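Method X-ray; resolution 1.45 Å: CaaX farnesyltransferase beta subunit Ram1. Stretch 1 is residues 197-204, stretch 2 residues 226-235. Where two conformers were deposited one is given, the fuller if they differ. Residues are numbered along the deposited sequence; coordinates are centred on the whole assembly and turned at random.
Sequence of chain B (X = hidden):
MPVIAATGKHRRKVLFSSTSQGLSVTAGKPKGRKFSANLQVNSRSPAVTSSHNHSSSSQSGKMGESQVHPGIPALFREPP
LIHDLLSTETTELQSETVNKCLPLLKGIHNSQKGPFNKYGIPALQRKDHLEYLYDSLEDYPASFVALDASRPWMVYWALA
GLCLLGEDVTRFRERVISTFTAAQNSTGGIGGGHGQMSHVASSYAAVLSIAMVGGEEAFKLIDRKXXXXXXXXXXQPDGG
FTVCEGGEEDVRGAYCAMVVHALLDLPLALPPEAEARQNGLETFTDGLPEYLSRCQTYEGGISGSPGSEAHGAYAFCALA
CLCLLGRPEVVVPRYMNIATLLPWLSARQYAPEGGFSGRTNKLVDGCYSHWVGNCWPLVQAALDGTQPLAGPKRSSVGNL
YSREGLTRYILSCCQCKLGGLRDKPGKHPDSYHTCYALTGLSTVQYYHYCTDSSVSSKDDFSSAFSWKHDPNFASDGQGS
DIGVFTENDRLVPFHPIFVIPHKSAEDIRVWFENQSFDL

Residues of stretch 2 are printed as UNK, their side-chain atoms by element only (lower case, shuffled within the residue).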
# COMPACT_ATOMS: atom_id res chain seq x y z
N MET B 197 22.39 -4.60 -3.96
CA MET B 197 22.38 -4.50 -2.51
C MET B 197 21.09 -5.03 -1.88
O MET B 197 20.03 -5.15 -2.52
CB MET B 197 22.67 -3.08 -2.06
CG MET B 197 21.58 -2.19 -2.37
SD MET B 197 22.02 -0.40 -2.40
CE MET B 197 23.68 -0.39 -2.37
N SER B 198 21.17 -5.41 -0.61
CA SER B 198 19.97 -5.97 0.02
C SER B 198 18.87 -4.95 0.11
O SER B 198 19.11 -3.74 0.28
CB SER B 198 20.33 -6.49 1.42
OG SER B 198 21.25 -7.55 1.22
N HIS B 199 17.62 -5.43 -0.02
CA HIS B 199 16.46 -4.52 0.01
C HIS B 199 15.40 -5.27 0.78
O HIS B 199 15.22 -6.51 0.61
CB HIS B 199 16.02 -4.27 -1.45
CG HIS B 199 14.96 -3.21 -1.63
ND1 HIS B 199 13.64 -3.35 -1.19
CD2 HIS B 199 15.04 -1.97 -2.20
CE1 HIS B 199 12.96 -2.27 -1.54
NE2 HIS B 199 13.78 -1.42 -2.17
N VAL B 200 14.65 -4.56 1.62
CA VAL B 200 13.65 -5.27 2.42
C VAL B 200 12.54 -5.92 1.58
O VAL B 200 11.99 -6.94 2.02
CB VAL B 200 12.96 -4.35 3.46
CG1 VAL B 200 13.94 -3.80 4.37
CG2 VAL B 200 12.11 -3.25 2.82
N ALA B 201 12.21 -5.35 0.41
CA ALA B 201 11.13 -5.97 -0.39
C ALA B 201 11.57 -7.28 -1.02
O ALA B 201 10.82 -8.25 -1.07
CB ALA B 201 10.62 -4.97 -1.44
N SER B 202 12.80 -7.31 -1.54
CA SER B 202 13.30 -8.56 -2.09
C SER B 202 13.55 -9.57 -0.97
O SER B 202 13.42 -10.77 -1.19
CB SER B 202 14.59 -8.36 -2.92
OG SER B 202 15.41 -7.35 -2.39
N SER B 203 13.93 -9.12 0.22
CA SER B 203 14.10 -10.05 1.33
C SER B 203 12.76 -10.61 1.79
O SER B 203 12.66 -11.82 2.06
CB SER B 203 14.79 -9.28 2.47
OG SER B 203 16.15 -9.00 2.15
N TYR B 204 11.73 -9.76 1.84
CA TYR B 204 10.38 -10.23 2.16
C TYR B 204 9.92 -11.26 1.12
O TYR B 204 9.44 -12.35 1.45
CB TYR B 204 9.51 -8.98 2.18
CG TYR B 204 8.01 -9.20 2.19
CD1 TYR B 204 7.29 -9.23 3.39
CD2 TYR B 204 7.27 -9.28 1.00
CE1 TYR B 204 5.89 -9.34 3.41
CE2 TYR B 204 5.89 -9.35 1.00
CZ TYR B 204 5.21 -9.38 2.21
OH TYR B 204 3.84 -9.46 2.15
N UNK B 226 23.37 -12.45 9.81
CA UNK B 226 23.72 -11.34 8.94
C UNK B 226 22.44 -10.58 8.56
O UNK B 226 22.45 -9.35 8.43
c UNK B 226 24.45 -11.86 7.72
N UNK B 227 21.32 -11.30 8.39
CA UNK B 227 20.05 -10.59 8.15
C UNK B 227 19.69 -9.64 9.28
O UNK B 227 19.22 -8.51 9.03
c UNK B 227 18.91 -11.62 8.01
c UNK B 227 17.16 -11.88 5.14
s UNK B 227 17.35 -10.36 6.04
c UNK B 227 17.51 -11.00 7.75
N UNK B 228 19.86 -10.08 10.53
CA UNK B 228 19.60 -9.24 11.69
C UNK B 228 20.53 -8.00 11.73
O UNK B 228 20.05 -6.88 11.98
n UNK B 228 18.85 -8.50 16.15
c UNK B 228 20.20 -8.70 16.37
c UNK B 228 22.33 -8.77 17.48
c UNK B 228 22.91 -9.34 16.29
c UNK B 228 22.12 -9.61 15.15
c UNK B 228 19.83 -10.11 12.92
c UNK B 228 18.56 -8.96 14.87
c UNK B 228 20.75 -9.30 15.20
c UNK B 228 20.99 -8.43 17.55
c UNK B 228 19.70 -9.44 14.26
N UNK B 229 21.82 -8.19 11.46
CA UNK B 229 22.71 -7.04 11.44
C UNK B 229 22.31 -6.02 10.36
O UNK B 229 22.32 -4.82 10.62
c UNK B 229 24.71 -8.23 12.47
c UNK B 229 24.17 -7.49 11.23
c UNK B 229 26.76 -9.04 13.56
n UNK B 229 28.21 -9.10 13.26
c UNK B 229 26.15 -8.62 12.27
N UNK B 230 21.97 -6.52 9.17
CA UNK B 230 21.64 -5.64 8.07
C UNK B 230 20.31 -4.95 8.37
O UNK B 230 20.21 -3.71 8.21
c UNK B 230 21.36 -4.51 5.03
c UNK B 230 17.48 -6.92 4.64
c UNK B 230 19.58 -5.91 5.12
c UNK B 230 20.89 -5.65 5.67
c UNK B 230 19.31 -4.89 4.18
n UNK B 230 20.39 -4.04 4.18
c UNK B 230 18.64 -6.94 5.32
c UNK B 230 18.13 -4.84 3.45
c UNK B 230 21.58 -6.43 6.74
c UNK B 230 17.23 -5.87 3.67
N UNK B 231 19.28 -5.69 8.80
CA UNK B 231 18.00 -5.01 9.09
C UNK B 231 18.19 -3.95 10.17
O UNK B 231 17.55 -2.91 10.17
c UNK B 231 16.36 -6.88 8.48
c UNK B 231 16.95 -6.00 9.57
c UNK B 231 15.57 -6.05 7.48
c UNK B 231 15.47 -7.94 9.16
N UNK B 232 19.08 -4.21 11.14
CA UNK B 232 19.33 -3.21 12.18
C UNK B 232 19.87 -1.88 11.62
O UNK B 232 19.66 -0.83 12.22
N UNK B 233 20.59 -1.96 10.49
CA UNK B 233 21.07 -0.75 9.83
C UNK B 233 19.97 0.13 9.25
O UNK B 233 20.18 1.33 8.98
c UNK B 233 22.11 -1.07 8.75
c UNK B 233 25.49 -2.87 8.79
c UNK B 233 24.25 -2.18 8.19
c UNK B 233 23.31 -1.79 9.32
n UNK B 233 26.44 -3.26 7.73
N UNK B 234 18.83 -0.48 8.99
CA UNK B 234 17.71 0.24 8.38
C UNK B 234 16.86 1.00 9.38
O UNK B 234 16.06 1.85 9.00
c UNK B 234 16.62 -2.50 5.83
c UNK B 234 18.42 -0.83 5.49
c UNK B 234 16.84 -0.73 7.61
c UNK B 234 17.59 -1.60 6.57
N UNK B 235 16.99 0.66 10.68
CA UNK B 235 16.17 1.31 11.68
C UNK B 235 16.54 2.77 11.78
O UNK B 235 17.73 3.10 11.93
c UNK B 235 16.40 0.60 13.05
c UNK B 235 14.08 0.83 14.08
n UNK B 235 11.92 1.02 15.35
c UNK B 235 13.36 1.35 15.35
c UNK B 235 15.58 1.17 14.18
O HOH W 1 20.76 -2.29 1.84

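Position 226 carries a single side-chain carbon, bonded to CA, and lies out of reach of stretch 1; one carbon and nothing more is Ala 226. Position 227 has an unbranched chain of two carbons, a sulfur and a final carbon, which comes near the Ser 203 hydroxyl; this is Met 227. Its CA-to-CB bond points sideways, but with chi1 t and chi2 and chi3 both p the end comes nearer, bringing Met 227 CE to 4.3 Å from Ser 203 OG.

Position 228 shows one carbon followed by fused five- and six-membered rings holding eight carbons and one nitrogen, an indole out of reach of stretch 1, so it is Trp 228. At 229 four carbons in a row end in nitrogen, and the chain is exposed and remote: Lys 229.

Position 230 repeats the indole pattern, but here CA-to-CB points toward stretch 1 and the rings meet four of its residues. This is Trp 230. Ser 198 CB lies 3.3 Å from Trp 230 CE2 and 3.6 Å from the centroid of the six-membered ring, 23° off the normal, which defines a CH-pi contact over one face. Near the ring plane, at the edge, His 199 C and Val 200 N each lie 3.5 Å from Trp 230 CH2. Ser 203 OG approaches Trp 230 CZ3 obliquely, at 3.5 Å.

Position 231 has four carbons forked at the second, an end carbon meeting the Val 200 side chain; this is Leu 231, with CD2 4.2 Å from Val 200 CG1. Position 232 has no side-chain atom and is Gly 232. Position 233, four carbons ending in nitrogen, exposed and without contact, is Lys 233. Position 234 again has four carbons forked at the second, CA-to-CB pointing toward stretch 1 and an end carbon packing against the Val 200 side chain; this is Leu 234, with CD1 3.3 Å from Val 200 CG1. Position 235, another four-carbon chain ending in nitrogen and out of reach, is Lys 235.

The contact buries 262 Å², summed over both sides, with no direct hydrogen bond across it. Trp 230 has the largest covered area, 85 Å². The helix axes come within 12.5 Å, at 145° between their N-to-C directions. Val 200 extends the apolar packing through CG1, 3.9 Å from Trp 230 CH2. The indole N-H is satisfied through water: water 1 accepts from Trp 230 NE1 at 2.9 Å and donates to Ser 198 O at 2.7 Å, tying the ring to the same residue that covers its face.

Stretch 2 226-235: AMWKWLGKLK
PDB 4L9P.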